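Local atomic coordinates of penicillin-binding protein PbpB (Mycobacterium tuberculosis, PDB entry 6KGU), a protein that builds cross-linked peptidoglycan for the mycobacterial cell wall from lipid intermediates and is a target of beta-lactam antibiotics such as aztreonam. Residues A[27-32]-A[197-202]; A[236-241]-A[256-261]; A[352-357]-A[390-395]. All blocks are in the same frame, centred on the assembly; numbering follows the deposited sequence.

Contact 1. Residues A[27-32]-A[197-202]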
loop_
_atom_site.group_PDB
_atom_site.type_symbol
_atom_site.label_atom_id
_atom_site.label_comp_id
_atom_site.label_asym_id
_atom_site.label_seq_id
_atom_site.Cartn_x
_atom_site.Cartn_y
_atom_site.Cartn_z
ATOM N N ASP A 27 -0.019 20.859 -11.000
ATOM C CA ASP A 27 1.432 20.976 -11.058
ATOM C C ASP A 27 1.983 19.993 -12.084
ATOM O O ASP A 27 1.690 18.795 -12.029
ATOM C CB ASP A 27 2.034 20.708 -9.683
ATOM C CG ASP A 27 3.492 21.074 -9.610
ATOM O OD1 ASP A 27 3.851 22.168 -10.096
ATOM O OD2 ASP A 27 4.287 20.255 -9.088
ATOM N N ARG A 28 2.772 20.494 -13.032
ATOM C CA ARG A 28 3.154 19.675 -14.176
ATOM C C ARG A 28 4.172 18.613 -13.781
ATOM O O ARG A 28 5.144 18.895 -13.077
ATOM C CB ARG A 28 3.713 20.554 -15.292
ATOM C CG ARG A 28 2.670 21.496 -15.901
ATOM C CD ARG A 28 3.286 22.384 -16.976
ATOM N NE ARG A 28 4.361 23.221 -16.446
ATOM C CZ ARG A 28 5.132 24.007 -17.191
ATOM N NH1 ARG A 28 4.958 24.059 -18.513
ATOM N NH2 ARG A 28 6.081 24.739 -16.616
ATOM N N LEU A 29 3.934 17.386 -14.234
ATOM C CA LEU A 29 4.908 16.304 -14.177
ATOM C C LEU A 29 5.581 16.065 -15.518
ATOM O O LEU A 29 6.779 15.782 -15.568
ATOM C CB LEU A 29 4.229 15.013 -13.699
ATOM C CG LEU A 29 3.774 15.052 -12.237
ATOM C CD1 LEU A 29 2.713 13.983 -11.934
ATOM C CD2 LEU A 29 4.983 14.912 -11.304
ATOM N N ALA A 30 4.837 16.177 -16.615
ATOM C CA ALA A 30 5.425 15.989 -17.926
ATOM C C ALA A 30 4.693 16.906 -18.892
ATOM O O ALA A 30 3.463 16.961 -18.876
ATOM C CB ALA A 30 5.329 14.526 -18.381
ATOM N N PHE A 31 5.446 17.620 -19.723
ATOM C CA PHE A 31 4.849 18.484 -20.731
ATOM C C PHE A 31 5.840 18.648 -21.872
ATOM O O PHE A 31 7.040 18.391 -21.722
ATOM C CB PHE A 31 4.444 19.843 -20.145
ATOM C CG PHE A 31 5.601 20.701 -19.730
ATOM C CD1 PHE A 31 6.212 21.559 -20.640
ATOM C CD2 PHE A 31 6.066 20.675 -18.424
ATOM C CE1 PHE A 31 7.279 22.354 -20.261
ATOM C CE2 PHE A 31 7.136 21.468 -18.035
ATOM C CZ PHE A 31 7.741 22.313 -18.951
ATOM N N THR A 32 5.326 19.087 -23.019
ATOM C CA THR A 32 6.107 19.152 -24.246
ATOM C C THR A 32 6.406 20.601 -24.616
ATOM O O THR A 32 5.565 21.484 -24.437
ATOM C CB THR A 32 5.365 18.437 -25.373
ATOM O OG1 THR A 32 5.344 17.028 -25.098
ATOM C CG2 THR A 32 6.022 18.684 -26.733
ATOM N N LEU A 197 -2.312 12.112 -7.711
ATOM C CA LEU A 197 -1.112 12.427 -6.943
ATOM C C LEU A 197 -1.108 13.874 -6.470
ATOM O O LEU A 197 -1.567 14.783 -7.169
ATOM C CB LEU A 197 0.162 12.189 -7.771
ATOM C CG LEU A 197 0.497 10.766 -8.235
ATOM C CD1 LEU A 197 1.841 10.746 -8.993
ATOM C CD2 LEU A 197 0.519 9.762 -7.059
ATOM N N ASP A 198 -0.568 14.077 -5.280
ATOM C CA ASP A 198 -0.220 15.392 -4.767
ATOM C C ASP A 198 1.302 15.459 -4.771
ATOM O O ASP A 198 1.956 14.749 -4.002
ATOM C CB ASP A 198 -0.808 15.588 -3.370
ATOM C CG ASP A 198 -0.469 16.939 -2.764
ATOM O OD1 ASP A 198 0.687 17.379 -2.865
ATOM O OD2 ASP A 198 -1.371 17.551 -2.169
ATOM N N ASN A 199 1.858 16.328 -5.624
ATOM C CA ASN A 199 3.303 16.359 -5.827
ATOM C C ASN A 199 4.055 16.668 -4.543
ATOM O O ASN A 199 5.159 16.159 -4.351
ATOM C CB ASN A 199 3.667 17.366 -6.917
ATOM C CG ASN A 199 3.450 16.802 -8.322
ATOM O OD1 ASN A 199 3.073 15.635 -8.483
ATOM N ND2 ASN A 199 3.688 17.622 -9.339
ATOM N N ASP A 200 3.479 17.476 -3.648
ATOM C CA ASP A 200 4.140 17.755 -2.378
ATOM C C ASP A 200 4.210 16.499 -1.518
ATOM O O ASP A 200 5.260 16.168 -0.961
ATOM C CB ASP A 200 3.409 18.868 -1.623
ATOM C CG ASP A 200 3.336 20.172 -2.411
ATOM O OD1 ASP A 200 4.269 20.461 -3.203
ATOM O OD2 ASP A 200 2.349 20.912 -2.222
ATOM N N ILE A 201 3.093 15.793 -1.389
ATOM C CA ILE A 201 3.106 14.542 -0.643
ATOM C C ILE A 201 4.023 13.531 -1.326
ATOM O O ILE A 201 4.882 12.915 -0.681
ATOM C CB ILE A 201 1.673 14.013 -0.465
ATOM C CG1 ILE A 201 0.857 15.042 0.334
ATOM C CG2 ILE A 201 1.702 12.638 0.195
ATOM C CD1 ILE A 201 -0.649 14.752 0.455
ATOM N N GLN A 202 3.898 13.394 -2.652
ATOM C CA GLN A 202 4.741 12.449 -3.379
ATOM C C GLN A 202 6.215 12.743 -3.156
ATOM O O GLN A 202 7.001 11.833 -2.893
ATOM C CB GLN A 202 4.416 12.480 -4.878
ATOM C CG GLN A 202 5.372 11.640 -5.740
ATOM C CD GLN A 202 5.047 10.163 -5.679
ATOM O OE1 GLN A 202 3.914 9.796 -5.391
ATOM N NE2 GLN A 202 6.035 9.302 -5.970
#
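Asn-199, in the first turn of helix 199-216, reaches across to Asp-27 and Leu-29, where the chain enters strand 28-36 through a classic beta bulge. The contact ties this N-terminal strand to a helix whose Ile-201 and Gln-202 pack on strand 233-238. Asn-199 ND2 donates to Asp-27 OD2 over 2.7 Å, nearly straight at 169°. The acceptor is approached on its anti side and somewhat out of the carboxylate plane, whereas OD2 lies essentially in the amide plane. The two planes are turned 73° apart. A chi1 of -169° puts Asp-27 CG anti to the backbone N, on the helix side.

Leu-29 runs past the same amide in the opposite direction: CD2 lies 3.5 Å from Asn-199 OD1 and 3.6 Å from Asn-199 ND2. CD1 also borders Asn-199 OD1 (3.8 Å) and only loosely approaches Leu-197 CD1 (4.5 Å).

The second shell fixes both partners. Leu-29 and Ala-30 together face Ile-21 at the bulge, and Asp-23 accepts from the backbone N of Asp-27 through OD1 and from that of Asn-199 through OD2, so one carboxylate ties the two backbones. Further out, Asp-198 occupies the N-cap of the helix: its OD1 takes Ile-201 N at 3.2 Å, from above the carboxylate plane, and more weakly Asp-200 N.

Contact 2. Residues A[236-241]-A[256-261]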
loop_
_atom_site.group_PDB
_atom_site.type_symbol
_atom_site.label_atom_id
_atom_site.label_comp_id
_atom_site.label_asym_id
_atom_site.label_seq_id
_atom_site.Cartn_x
_atom_site.Cartn_y
_atom_site.Cartn_z
ATOM N N MET A 236 2.767 7.379 -4.466
ATOM C CA MET A 236 3.165 5.997 -4.730
ATOM C C MET A 236 4.639 6.071 -5.102
ATOM O O MET A 236 4.989 6.689 -6.113
ATOM C CB MET A 236 2.318 5.379 -5.853
ATOM C CG MET A 236 2.629 3.927 -6.190
ATOM S SD MET A 236 1.555 3.232 -7.490
ATOM C CE MET A 236 0.119 2.773 -6.510
ATOM N N ALA A 237 5.501 5.484 -4.285
ATOM C CA ALA A 237 6.932 5.676 -4.473
ATOM C C ALA A 237 7.713 4.405 -4.184
ATOM O O ALA A 237 7.316 3.573 -3.363
ATOM C CB ALA A 237 7.469 6.801 -3.584
ATOM N N ASN A 238 8.845 4.277 -4.871
ATOM C CA ASN A 238 9.845 3.275 -4.554
ATOM C C ASN A 238 11.200 3.958 -4.512
ATOM O O ASN A 238 11.353 5.094 -4.967
ATOM C CB ASN A 238 9.841 2.130 -5.572
ATOM C CG ASN A 238 9.662 2.628 -6.977
ATOM O OD1 ASN A 238 8.549 2.608 -7.520
ATOM N ND2 ASN A 238 10.757 3.107 -7.581
ATOM N N ASP A 239 12.179 3.262 -3.936
ATOM C CA ASP A 239 13.543 3.767 -3.934
ATOM C C ASP A 239 14.153 3.613 -5.326
ATOM O O ASP A 239 13.642 2.871 -6.173
ATOM C CB ASP A 239 14.389 3.005 -2.915
ATOM C CG ASP A 239 14.685 1.579 -3.363
ATOM O OD1 ASP A 239 13.737 0.748 -3.403
ATOM O OD2 ASP A 239 15.865 1.288 -3.660
ATOM N N ASN A 240 15.261 4.323 -5.554
ATOM C CA ASN A 240 16.111 4.085 -6.725
ATOM C C ASN A 240 15.388 4.408 -8.039
ATOM O O ASN A 240 15.638 3.763 -9.063
ATOM C CB ASN A 240 16.614 2.634 -6.739
ATOM C CG ASN A 240 17.823 2.430 -7.646
ATOM O OD1 ASN A 240 18.614 3.352 -7.853
ATOM N ND2 ASN A 240 17.966 1.217 -8.192
ATOM N N THR A 241 14.481 5.394 -8.012
ATOM C CA THR A 241 13.620 5.677 -9.156
ATOM C C THR A 241 14.412 6.334 -10.278
ATOM O O THR A 241 15.148 7.302 -10.052
ATOM C CB THR A 241 12.471 6.598 -8.752
ATOM O OG1 THR A 241 11.754 6.033 -7.646
ATOM C CG2 THR A 241 11.517 6.792 -9.922
ATOM N N LEU A 256 13.082 1.152 -12.990
ATOM C CA LEU A 256 12.329 1.726 -14.094
ATOM C C LEU A 256 10.829 1.489 -13.984
ATOM O O LEU A 256 10.067 2.128 -14.714
ATOM C CB LEU A 256 12.811 1.149 -15.433
ATOM C CG LEU A 256 14.322 1.040 -15.691
ATOM C CD1 LEU A 256 14.609 0.631 -17.133
ATOM C CD2 LEU A 256 15.041 2.319 -15.352
ATOM N N GLY A 257 10.394 0.563 -13.127
ATOM C CA GLY A 257 9.007 0.138 -13.089
ATOM C C GLY A 257 8.278 0.659 -11.868
ATOM O O GLY A 257 8.592 1.738 -11.358
ATOM N N ASN A 258 7.306 -0.096 -11.374
ATOM C CA ASN A 258 6.407 0.390 -10.326
ATOM C C ASN A 258 6.061 -0.765 -9.396
ATOM O O ASN A 258 4.935 -1.279 -9.401
ATOM C CB ASN A 258 5.167 1.032 -10.959
ATOM C CG ASN A 258 4.357 1.853 -9.974
ATOM O OD1 ASN A 258 4.854 2.269 -8.921
ATOM N ND2 ASN A 258 3.093 2.096 -10.316
ATOM N N PRO A 259 7.026 -1.199 -8.570
ATOM C CA PRO A 259 6.822 -2.385 -7.711
ATOM C C PRO A 259 5.592 -2.328 -6.818
ATOM O O PRO A 259 5.048 -3.385 -6.477
ATOM C CB PRO A 259 8.092 -2.414 -6.840
ATOM C CG PRO A 259 9.099 -1.621 -7.570
ATOM C CD PRO A 259 8.361 -0.598 -8.406
ATOM N N ALA A 260 5.175 -1.132 -6.383
ATOM C CA ALA A 260 3.980 -0.998 -5.546
ATOM C C ALA A 260 2.755 -1.657 -6.175
ATOM O O ALA A 260 1.826 -2.057 -5.457
ATOM C CB ALA A 260 3.671 0.487 -5.285
ATOM N N VAL A 261 2.717 -1.762 -7.504
ATOM C CA VAL A 261 1.610 -2.429 -8.174
ATOM C C VAL A 261 2.036 -3.709 -8.870
ATOM O O VAL A 261 1.188 -4.590 -9.065
ATOM C CB VAL A 261 0.892 -1.498 -9.177
ATOM C CG1 VAL A 261 0.345 -0.254 -8.481
ATOM C CG2 VAL A 261 1.810 -1.141 -10.366
HETATM O O HOH W 1 10.598 3.606 -10.770
HETATM O O HOH W 2 6.260 1.538 -6.869
#
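The side-chain oxygen OD1 of Asn-258 is gripped by two donors: ND2 of Asn-136, and a water 2.6 Å away that carries the contact across to Asn-238. The same water gives its other hydrogen to Asn-238 OD1, also at 2.6 Å, and accepts from Ala-260 N. Three partners thus fix it where strand 233-238, an outermost strand of the antiparallel transpeptidase sheet, faces the start of helix 259-262. Asn-258 holds the N-cap position but makes no capping bond with its own side chain; the water links its OD1 to a backbone N-H of the first turn.

The amide of Asn-238 is held from its nitrogen too. ND2 donates to Asp-239 O at an almost straight 173°, though that carbonyl is met from 45° above its plane, and donates again to a second water, which passes a hydrogen to Gly-257 O at 2.8 Å. Pro-259 crosses this side chain at about a right angle, bringing CD to 3.3 Å from Asn-238 OD1.

Met-236 supplies the apolar half. CG is anti to the backbone N (chi1 -179°) and rests 3.7 Å from Ala-260 CB. The chain then bends at chi3, and CE meets Val-261 CG1 at 3.6 Å. Between these touches, SD accepts a weak bond from Asn-258 ND2 at 3.4 Å.

The pattern is consistent with both amide orientations; for Asn-258 the evidence is the Asn-136 bond to OD1 and the weak sulfur bond from ND2. One water, donating twice, joins two side-chain oxygens that could not bond each other directly; the other relays an N-H of Asn-238 ND2 to Gly-257 O.

Contact 3. Residues A[352-357]-A[390-395]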
loop_
_atom_site.group_PDB
_atom_site.type_symbol
_atom_site.label_atom_id
_atom_site.label_comp_id
_atom_site.label_asym_id
_atom_site.label_seq_id
_atom_site.Cartn_x
_atom_site.Cartn_y
_atom_site.Cartn_z
ATOM N N GLN A 352 -7.308 -10.043 -6.728
ATOM C CA GLN A 352 -7.919 -9.354 -7.852
ATOM C C GLN A 352 -7.218 -8.015 -8.065
ATOM O O GLN A 352 -6.930 -7.297 -7.102
ATOM C CB GLN A 352 -9.445 -9.138 -7.603
ATOM C CG GLN A 352 -10.158 -10.327 -6.885
ATOM C CD GLN A 352 -11.268 -9.892 -5.880
ATOM O OE1 GLN A 352 -12.292 -9.333 -6.281
ATOM N NE2 GLN A 352 -11.057 -10.161 -4.576
ATOM N N ARG A 353 -6.942 -7.683 -9.326
ATOM C CA ARG A 353 -6.459 -6.351 -9.673
ATOM C C ARG A 353 -7.422 -5.272 -9.191
ATOM O O ARG A 353 -8.644 -5.431 -9.249
ATOM C CB ARG A 353 -6.284 -6.212 -11.189
ATOM C CG ARG A 353 -5.033 -6.838 -11.713
ATOM C CD ARG A 353 -4.956 -6.720 -13.232
ATOM N NE ARG A 353 -3.772 -7.421 -13.705
ATOM C CZ ARG A 353 -3.768 -8.673 -14.145
ATOM N NH1 ARG A 353 -4.902 -9.368 -14.186
ATOM N NH2 ARG A 353 -2.628 -9.230 -14.545
ATOM N N THR A 354 -6.861 -4.146 -8.745
ATOM C CA THR A 354 -7.692 -3.053 -8.275
ATOM C C THR A 354 -8.346 -2.290 -9.423
ATOM O O THR A 354 -9.371 -1.640 -9.200
ATOM C CB THR A 354 -6.876 -2.061 -7.444
ATOM O OG1 THR A 354 -5.917 -1.424 -8.298
ATOM C CG2 THR A 354 -6.164 -2.751 -6.274
ATOM N N GLY A 355 -7.770 -2.343 -10.629
ATOM C CA GLY A 355 -8.175 -1.441 -11.694
ATOM C C GLY A 355 -7.696 -0.012 -11.516
ATOM O O GLY A 355 -8.339 0.923 -12.017
ATOM N N VAL A 356 -6.566 0.189 -10.828
ATOM C CA VAL A 356 -6.109 1.540 -10.479
ATOM C C VAL A 356 -5.788 2.391 -11.703
ATOM O O VAL A 356 -5.754 3.627 -11.606
ATOM C CB VAL A 356 -4.883 1.441 -9.531
ATOM C CG1 VAL A 356 -3.750 0.681 -10.209
ATOM C CG2 VAL A 356 -4.415 2.823 -9.095
ATOM N N GLY A 357 -5.560 1.775 -12.859
ATOM C CA GLY A 357 -5.199 2.540 -14.036
ATOM C C GLY A 357 -3.707 2.684 -14.250
ATOM O O GLY A 357 -3.257 3.706 -14.788
ATOM N N LEU A 390 1.596 -4.131 -2.659
ATOM C CA LEU A 390 1.522 -3.027 -1.711
ATOM C C LEU A 390 0.214 -2.260 -1.852
ATOM O O LEU A 390 -0.388 -1.849 -0.850
ATOM C CB LEU A 390 2.718 -2.081 -1.913
ATOM C CG LEU A 390 2.856 -1.016 -0.815
ATOM C CD1 LEU A 390 2.853 -1.682 0.544
ATOM C CD2 LEU A 390 4.140 -0.170 -0.992
ATOM N N LEU A 391 -0.239 -2.040 -3.092
ATOM C CA LEU A 391 -1.478 -1.288 -3.287
ATOM C C LEU A 391 -2.680 -2.048 -2.734
ATOM O O LEU A 391 -3.557 -1.458 -2.088
ATOM C CB LEU A 391 -1.679 -0.972 -4.776
ATOM C CG LEU A 391 -2.947 -0.187 -5.101
ATOM C CD1 LEU A 391 -2.948 1.190 -4.418
ATOM C CD2 LEU A 391 -3.111 -0.042 -6.622
ATOM N N GLN A 392 -2.758 -3.358 -3.018
ATOM C CA GLN A 392 -3.810 -4.191 -2.439
ATOM C C GLN A 392 -3.774 -4.150 -0.911
ATOM O O GLN A 392 -4.812 -4.024 -0.255
ATOM C CB GLN A 392 -3.647 -5.638 -2.912
ATOM C CG GLN A 392 -4.072 -5.872 -4.353
ATOM C CD GLN A 392 -3.828 -7.295 -4.785
ATOM O OE1 GLN A 392 -2.838 -7.903 -4.378
ATOM N NE2 GLN A 392 -4.721 -7.835 -5.626
ATOM N N MET A 393 -2.584 -4.322 -0.329
ATOM C CA MET A 393 -2.446 -4.276 1.125
ATOM C C MET A 393 -2.978 -2.962 1.671
ATOM O O MET A 393 -3.808 -2.942 2.588
ATOM C CB MET A 393 -0.971 -4.463 1.506
ATOM C CG MET A 393 -0.688 -4.482 3.003
ATOM S SD MET A 393 1.097 -4.458 3.338
ATOM C CE MET A 393 1.359 -2.711 3.660
ATOM N N THR A 394 -2.516 -1.849 1.098
ATOM C CA THR A 394 -2.989 -0.535 1.514
ATOM C C THR A 394 -4.491 -0.384 1.286
ATOM O O THR A 394 -5.184 0.261 2.079
ATOM C CB THR A 394 -2.203 0.542 0.763
ATOM O OG1 THR A 394 -0.802 0.273 0.906
ATOM C CG2 THR A 394 -2.487 1.909 1.322
ATOM N N GLY A 395 -5.012 -0.973 0.208
ATOM C CA GLY A 395 -6.438 -0.867 -0.064
ATOM C C GLY A 395 -7.287 -1.576 0.976
ATOM O O GLY A 395 -8.405 -1.137 1.274
#
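Leu-391 pushes its CD2 methyl into the loop 352-357, where it lies 3.5 Å from Thr-354 OG1 and 3.7 Å from Val-356 CG1. CG stands anti to the backbone N, and chi2 (62°) then places the methyl carbons. Thr-354 OG1 is not left to this apolar neighbour: it hydrogen-bonds Glu-361 OE2 and receives a weak bond from Val-356 N, within the loop.

One helical position on, Gln-392 reaches out with an extended chain and donates from NE2 to Gln-352 O at 2.7 Å. The geometry is lopsided. The acceptor lies essentially in the amide plane, yet the donor stands 59° above the carbonyl plane. The N-H...O angle is 143°. Ala-363 O also accepts from NE2, while OE1 takes the backbone N of Thr-389, so both ends of the amide are engaged.

The contact thereby anchors a loop to one flank of helix 390-401 in the transpeptidase domain. Strand 233-238 borders it, Val-233 touching Val-356 and Met-236 touching Leu-391. Leu-390 and Thr-394 pack on strand 220-227, and Met-393 on strand 493-502.

In the fold
The three contacts follow one another along the chain, each closing before the next opens. Centres of contacts 1 and 2 lie about 16 Å apart, those of contacts 2 and 3 about 14 Å, and those of contacts 1 and 3 about 21 Å; the last pair does not touch. Contact 2 is the bridge: Gln-202 NE2 is 2.8 Å from Met-236 O, a probable hydrogen bond, and Ala-260 O is 3.1 Å from Leu-391 N, another. Edge strand 233-238 adjoins both helices, 199-216 and 390-401. It and its neighbours thus connect the N-terminal dimerisation part with the transpeptidase core, away from the probable acyl-ester serine and the aztreonam pocket.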